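Local coordinates for protein putative glucoamylase (Bacteroides uniformis, PDB 4GL3) that is a putative glucoamylase, a glycoside hydrolase that probably hydrolyses starch-like glucans to release glucose, at residues L89-H103 and D120-L134. Numbering follows the deposited sequence. Where two conformers were deposited one is given.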
loop_
_atom_site.group_PDB
_atom_site.type_symbol
_atom_site.label_atom_id
_atom_site.label_comp_id
_atom_site.label_asym_id
_atom_site.label_seq_id
_atom_site.Cartn_x
_atom_site.Cartn_y
_atom_site.Cartn_z
ATOM N N LEU A 89 -13.432 -13.635 -3.016
ATOM C CA LEU A 89 -12.520 -13.327 -4.084
ATOM C C LEU A 89 -12.335 -14.513 -5.062
ATOM O O LEU A 89 -12.037 -14.296 -6.240
ATOM C CB LEU A 89 -11.152 -12.893 -3.563
ATOM C CG LEU A 89 -11.042 -11.599 -2.792
ATOM C CD1 LEU A 89 -9.702 -11.510 -2.085
ATOM C CD2 LEU A 89 -11.277 -10.428 -3.752
ATOM N N SER A 90 -12.472 -15.749 -4.565
ATOM C CA SER A 90 -12.258 -16.900 -5.386
ATOM C C SER A 90 -13.565 -17.396 -6.049
ATOM O O SER A 90 -13.519 -18.286 -6.863
ATOM C CB SER A 90 -11.614 -18.069 -4.560
ATOM O OG SER A 90 -12.430 -18.425 -3.459
ATOM N N ASP A 91 -14.721 -16.879 -5.647
ATOM C CA ASP A 91 -15.997 -17.364 -6.148
ATOM C C ASP A 91 -16.045 -17.157 -7.674
ATOM O O ASP A 91 -15.626 -16.128 -8.150
ATOM C CB ASP A 91 -17.132 -16.576 -5.493
ATOM C CG ASP A 91 -18.484 -17.205 -5.725
ATOM O OD1 ASP A 91 -18.961 -17.372 -6.857
ATOM O OD2 ASP A 91 -19.075 -17.542 -4.737
ATOM N N LYS A 92 -16.495 -18.154 -8.409
ATOM C CA LYS A 92 -16.612 -18.062 -9.878
ATOM C C LYS A 92 -17.536 -16.915 -10.349
ATOM O O LYS A 92 -17.426 -16.439 -11.478
ATOM C CB LYS A 92 -17.057 -19.427 -10.460
ATOM C CG LYS A 92 -18.416 -19.964 -9.980
ATOM C CD LYS A 92 -18.709 -21.419 -10.425
ATOM C CE LYS A 92 -20.089 -21.926 -9.925
ATOM N NZ LYS A 92 -20.977 -22.677 -10.890
ATOM N N ASN A 93 -18.436 -16.458 -9.473
ATOM C CA ASN A 93 -19.343 -15.329 -9.771
ATOM C C ASN A 93 -18.769 -13.929 -9.487
ATOM O O ASN A 93 -19.331 -12.916 -9.894
ATOM C CB ASN A 93 -20.662 -15.560 -9.057
ATOM C CG ASN A 93 -21.344 -16.839 -9.577
ATOM O OD1 ASN A 93 -21.356 -17.079 -10.774
ATOM N ND2 ASN A 93 -21.793 -17.700 -8.682
ATOM N N THR A 94 -17.619 -13.895 -8.828
ATOM C CA THR A 94 -16.847 -12.661 -8.662
ATOM C C THR A 94 -15.976 -12.495 -9.870
ATOM O O THR A 94 -15.188 -13.382 -10.189
ATOM C CB THR A 94 -15.985 -12.772 -7.384
ATOM O OG1 THR A 94 -16.884 -12.857 -6.267
ATOM C CG2 THR A 94 -15.038 -11.605 -7.244
ATOM N N ASP A 95 -16.076 -11.346 -10.538
ATOM C CA ASP A 95 -15.334 -11.125 -11.773
ATOM C C ASP A 95 -13.828 -11.162 -11.595
ATOM O O ASP A 95 -13.253 -10.528 -10.661
ATOM C CB ASP A 95 -15.729 -9.796 -12.404
ATOM C CG ASP A 95 -17.128 -9.813 -12.999
ATOM O OD1 ASP A 95 -17.623 -10.890 -13.379
ATOM O OD2 ASP A 95 -17.748 -8.737 -13.074
ATOM N N SER A 96 -13.193 -11.875 -12.522
ATOM C CA SER A 96 -11.751 -11.926 -12.640
ATOM C C SER A 96 -11.341 -12.155 -14.099
ATOM O O SER A 96 -12.129 -12.654 -14.908
ATOM C CB SER A 96 -11.137 -13.026 -11.744
ATOM O OG SER A 96 -11.553 -14.349 -12.059
ATOM N N TYR A 97 -10.102 -11.791 -14.402
ATOM C CA TYR A 97 -9.567 -11.780 -15.756
ATOM C C TYR A 97 -8.132 -12.277 -15.682
ATOM O O TYR A 97 -7.299 -11.617 -15.150
ATOM C CB TYR A 97 -9.666 -10.388 -16.417
ATOM C CG TYR A 97 -10.993 -9.706 -16.127
ATOM C CD1 TYR A 97 -11.163 -8.962 -14.947
ATOM C CD2 TYR A 97 -12.066 -9.804 -17.016
ATOM C CE1 TYR A 97 -12.385 -8.353 -14.667
ATOM C CE2 TYR A 97 -13.308 -9.207 -16.746
ATOM C CZ TYR A 97 -13.449 -8.463 -15.569
ATOM O OH TYR A 97 -14.656 -7.922 -15.231
ATOM N N HIS A 98 -7.889 -13.473 -16.214
ATOM C CA HIS A 98 -6.557 -14.085 -16.210
ATOM C C HIS A 98 -5.984 -14.155 -14.779
ATOM O O HIS A 98 -4.806 -13.929 -14.559
ATOM C CB HIS A 98 -5.630 -13.393 -17.192
ATOM C CG HIS A 98 -5.970 -13.666 -18.643
ATOM N ND1 HIS A 98 -5.451 -14.736 -19.333
ATOM C CD2 HIS A 98 -6.728 -12.969 -19.536
ATOM C CE1 HIS A 98 -5.925 -14.725 -20.578
ATOM N NE2 HIS A 98 -6.706 -13.667 -20.719
ATOM N N GLY A 99 -6.862 -14.466 -13.836
ATOM C CA GLY A 99 -6.554 -14.569 -12.419
ATOM C C GLY A 99 -6.515 -13.262 -11.642
ATOM O O GLY A 99 -6.295 -13.280 -10.420
HETATM N N MSE A 100 -6.690 -12.132 -12.328
HETATM C CA MSE A 100 -6.572 -10.833 -11.687
HETATM C C MSE A 100 -7.961 -10.271 -11.482
HETATM O O MSE A 100 -8.911 -10.628 -12.215
HETATM C CB MSE A 100 -5.751 -9.876 -12.519
HETATM C CG MSE A 100 -4.392 -10.400 -12.987
HETATM SE SE MSE A 100 -3.223 -10.685 -11.431
HETATM C CE MSE A 100 -1.696 -11.312 -12.414
ATOM N N TRP A 101 -8.083 -9.357 -10.524
ATOM C CA TRP A 101 -9.316 -8.587 -10.336
ATOM C C TRP A 101 -9.190 -7.178 -10.893
ATOM O O TRP A 101 -8.071 -6.682 -11.137
ATOM C CB TRP A 101 -9.679 -8.542 -8.827
ATOM C CG TRP A 101 -9.724 -9.912 -8.183
ATOM C CD1 TRP A 101 -10.744 -10.789 -8.221
ATOM C CD2 TRP A 101 -8.671 -10.553 -7.420
ATOM N NE1 TRP A 101 -10.429 -11.935 -7.480
ATOM C CE2 TRP A 101 -9.150 -11.802 -7.007
ATOM C CE3 TRP A 101 -7.392 -10.176 -7.040
ATOM C CZ2 TRP A 101 -8.384 -12.667 -6.275
ATOM C CZ3 TRP A 101 -6.615 -11.048 -6.310
ATOM C CH2 TRP A 101 -7.126 -12.265 -5.905
ATOM N N ALA A 102 -10.355 -6.550 -11.064
ATOM C CA ALA A 102 -10.501 -5.127 -11.323
ATOM C C ALA A 102 -10.064 -4.253 -10.112
ATOM O O ALA A 102 -9.863 -4.758 -8.995
ATOM C CB ALA A 102 -11.928 -4.791 -11.794
ATOM N N HIS A 103 -9.817 -2.964 -10.373
ATOM C CA HIS A 103 -9.506 -1.981 -9.329
ATOM C C HIS A 103 -10.710 -1.923 -8.364
ATOM O O HIS A 103 -10.543 -2.023 -7.155
ATOM C CB HIS A 103 -9.187 -0.664 -10.008
ATOM C CG HIS A 103 -8.750 0.455 -9.101
ATOM N ND1 HIS A 103 -8.113 1.586 -9.600
ATOM C CD2 HIS A 103 -8.892 0.657 -7.767
ATOM C CE1 HIS A 103 -7.862 2.417 -8.592
ATOM N NE2 HIS A 103 -8.332 1.881 -7.473
ATOM N N ASP A 120 -11.886 -1.396 -17.351
ATOM C CA ASP A 120 -13.033 -2.184 -16.906
ATOM C C ASP A 120 -12.742 -3.656 -16.843
ATOM O O ASP A 120 -13.661 -4.486 -16.943
ATOM C CB ASP A 120 -14.219 -1.937 -17.874
ATOM C CG ASP A 120 -13.929 -2.429 -19.331
ATOM O OD1 ASP A 120 -12.755 -2.780 -19.630
ATOM O OD2 ASP A 120 -14.907 -2.470 -20.124
ATOM N N GLY A 121 -11.461 -3.992 -16.751
ATOM C CA GLY A 121 -11.010 -5.360 -16.606
ATOM C C GLY A 121 -10.009 -5.497 -15.477
ATOM O O GLY A 121 -10.163 -4.892 -14.438
ATOM N N ALA A 122 -8.969 -6.287 -15.722
ATOM C CA ALA A 122 -7.901 -6.501 -14.776
ATOM C C ALA A 122 -7.132 -5.189 -14.508
ATOM O O ALA A 122 -6.887 -4.376 -15.426
ATOM C CB ALA A 122 -6.921 -7.588 -15.269
ATOM N N ASP A 123 -6.783 -5.024 -13.229
ATOM C CA ASP A 123 -5.780 -4.045 -12.759
ATOM C C ASP A 123 -4.754 -4.824 -11.965
ATOM O O ASP A 123 -5.042 -5.346 -10.833
ATOM C CB ASP A 123 -6.437 -2.958 -11.911
ATOM C CG ASP A 123 -5.454 -1.916 -11.419
ATOM O OD1 ASP A 123 -4.295 -2.295 -11.067
ATOM O OD2 ASP A 123 -5.813 -0.725 -11.464
ATOM N N ILE A 124 -3.570 -5.025 -12.545
ATOM C CA ILE A 124 -2.640 -5.923 -11.889
ATOM C C ILE A 124 -1.862 -5.294 -10.747
ATOM O O ILE A 124 -1.244 -6.039 -9.946
ATOM C CB ILE A 124 -1.666 -6.669 -12.840
ATOM C CG1 ILE A 124 -0.588 -5.751 -13.413
ATOM C CG2 ILE A 124 -2.456 -7.357 -13.959
ATOM C CD1 ILE A 124 0.488 -6.591 -14.140
ATOM N N VAL A 125 -1.847 -3.958 -10.672
ATOM C CA VAL A 125 -1.181 -3.282 -9.547
ATOM C C VAL A 125 -2.079 -3.473 -8.319
ATOM O O VAL A 125 -1.629 -3.929 -7.276
ATOM C CB VAL A 125 -0.903 -1.787 -9.826
ATOM C CG1 VAL A 125 -0.397 -1.113 -8.532
ATOM C CG2 VAL A 125 0.096 -1.633 -11.008
ATOM N N GLU A 126 -3.371 -3.211 -8.475
ATOM C CA GLU A 126 -4.316 -3.427 -7.369
ATOM C C GLU A 126 -4.305 -4.913 -6.986
ATOM O O GLU A 126 -4.317 -5.297 -5.802
ATOM C CB GLU A 126 -5.721 -2.995 -7.772
ATOM C CG GLU A 126 -5.817 -1.527 -8.140
ATOM C CD GLU A 126 -5.759 -0.600 -6.945
ATOM O OE1 GLU A 126 -6.321 -1.000 -5.886
ATOM O OE2 GLU A 126 -5.193 0.508 -7.091
ATOM N N SER A 127 -4.231 -5.777 -7.980
ATOM C CA SER A 127 -4.273 -7.218 -7.656
ATOM C C SER A 127 -2.996 -7.646 -6.928
ATOM O O SER A 127 -3.036 -8.510 -6.061
ATOM C CB SER A 127 -4.438 -8.064 -8.932
ATOM O OG SER A 127 -5.739 -7.910 -9.467
ATOM N N ALA A 128 -1.854 -7.034 -7.296
ATOM C CA ALA A 128 -0.561 -7.310 -6.653
ATOM C C ALA A 128 -0.611 -6.895 -5.161
ATOM O O ALA A 128 -0.078 -7.596 -4.316
ATOM C CB ALA A 128 0.591 -6.597 -7.378
ATOM N N PHE A 129 -1.250 -5.772 -4.852
ATOM C CA PHE A 129 -1.383 -5.345 -3.473
ATOM C C PHE A 129 -2.284 -6.312 -2.699
ATOM O O PHE A 129 -2.012 -6.651 -1.510
ATOM C CB PHE A 129 -1.889 -3.915 -3.385
ATOM C CG PHE A 129 -0.980 -2.894 -4.014
ATOM C CD1 PHE A 129 0.423 -3.033 -3.988
ATOM C CD2 PHE A 129 -1.523 -1.764 -4.586
ATOM C CE1 PHE A 129 1.257 -2.041 -4.550
ATOM C CE2 PHE A 129 -0.704 -0.790 -5.173
ATOM C CZ PHE A 129 0.670 -0.951 -5.175
HETATM N N MSE A 130 -3.302 -6.847 -3.375
HETATM C CA MSE A 130 -4.122 -7.907 -2.752
HETATM C C MSE A 130 -3.247 -9.147 -2.471
HETATM O O MSE A 130 -3.317 -9.707 -1.374
HETATM C CB MSE A 130 -5.388 -8.252 -3.566
HETATM C CG MSE A 130 -6.107 -9.501 -3.034
HETATM SE SE MSE A 130 -6.836 -9.224 -1.268
HETATM C CE MSE A 130 -8.229 -8.035 -1.754
ATOM N N PHE A 131 -2.439 -9.590 -3.443
ATOM C CA PHE A 131 -1.583 -10.774 -3.238
ATOM C C PHE A 131 -0.510 -10.518 -2.180
ATOM O O PHE A 131 -0.116 -11.410 -1.470
ATOM C CB PHE A 131 -0.990 -11.282 -4.563
ATOM C CG PHE A 131 -1.967 -12.131 -5.363
ATOM C CD1 PHE A 131 -2.403 -13.317 -4.872
ATOM C CD2 PHE A 131 -2.519 -11.666 -6.538
ATOM C CE1 PHE A 131 -3.359 -14.087 -5.526
ATOM C CE2 PHE A 131 -3.442 -12.430 -7.238
ATOM C CZ PHE A 131 -3.870 -13.642 -6.717
ATOM N N GLU A 132 -0.031 -9.289 -2.085
ATOM C CA GLU A 132 0.915 -8.930 -1.003
ATOM C C GLU A 132 0.299 -9.281 0.364
ATOM O O GLU A 132 0.855 -10.041 1.165
ATOM C CB GLU A 132 1.313 -7.443 -1.136
ATOM C CG GLU A 132 2.367 -6.956 -0.140
ATOM C CD GLU A 132 2.680 -5.477 -0.317
ATOM O OE1 GLU A 132 2.031 -4.769 -1.135
ATOM O OE2 GLU A 132 3.594 -4.994 0.362
ATOM N N GLY A 133 -0.920 -8.833 0.591
ATOM C CA GLY A 133 -1.650 -9.260 1.758
ATOM C C GLY A 133 -1.995 -10.742 1.867
ATOM O O GLY A 133 -1.835 -11.325 2.926
ATOM N N LEU A 134 -2.472 -11.363 0.787
ATOM C CA LEU A 134 -2.881 -12.767 0.851
ATOM C C LEU A 134 -1.676 -13.662 1.110
ATOM O O LEU A 134 -1.798 -14.664 1.831
ATOM C CB LEU A 134 -3.673 -13.229 -0.378
ATOM C CG LEU A 134 -5.062 -12.589 -0.662
ATOM C CD1 LEU A 134 -5.636 -13.181 -1.981
ATOM C CD2 LEU A 134 -6.042 -12.773 0.503
HETATM O O HOH W 1 -10.126 -2.226 -13.407
HETATM O O HOH W 2 -7.239 1.305 -12.230
#
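Trp101 lays the outer rim of its six-membered ring against the helix that begins at Ile124: CZ3 meets Phe131 CE2 at 3.6 Å and Met130 CG at 3.7 Å. The Phe131 ring is tilted 29° to the indole but slid well aside, so the two barely overlap. Leu89 adds to this cluster, its CD1 tip to tip with SE of selenomethionine Met130, and its carbonyl O receives Trp101 NE1 in the indole plane (3.1 Å), fixing the ring's rotation. Leu158 of helix 146-161 and Ile54 of helix 54-69 also pack on Trp101. Farther along, Met100 CB rests on Ala122 CB and its CG on Ile124 CG2, while Tyr97 spreads one ring face over Gly121 CA; the Tyr97 hydroxyl is bonded to Thr112.

Polar contacts follow the backbone. Asp123 N donates to Trp101 O in a nearly straight bond (3.0 Å). Ser127 OG, held beside its own backbone N by chi1 -71°, accepts from Trp101 N (3.0 Å) and donates to Asp123 O, tying the loop to the first helical turn. Asp123 is the N-cap: OD1 takes Glu126 N from above the carboxylate plane at 2.9 Å.

At the edge, the His103 ring and the Glu126 carboxylate stack face to face, planes 8° apart, without a hydrogen bond; NE2 and OE2 are 3.4 Å apart. Phe115 stacks on His103, and Gly55 N holds Glu126 OE1. A water joins His103 ND1 to Asp123 OD2. With an alanine in place of His103, the Glu126 carboxylate would probably lose its flat cover and that water its ring partner. Tris hydrogen-bonded to Glu126 OE2 and glycerol near His103, both probably from the crystallisation liquor, are consistent with a polar pocket edge such as a carbohydrate-active enzyme might use.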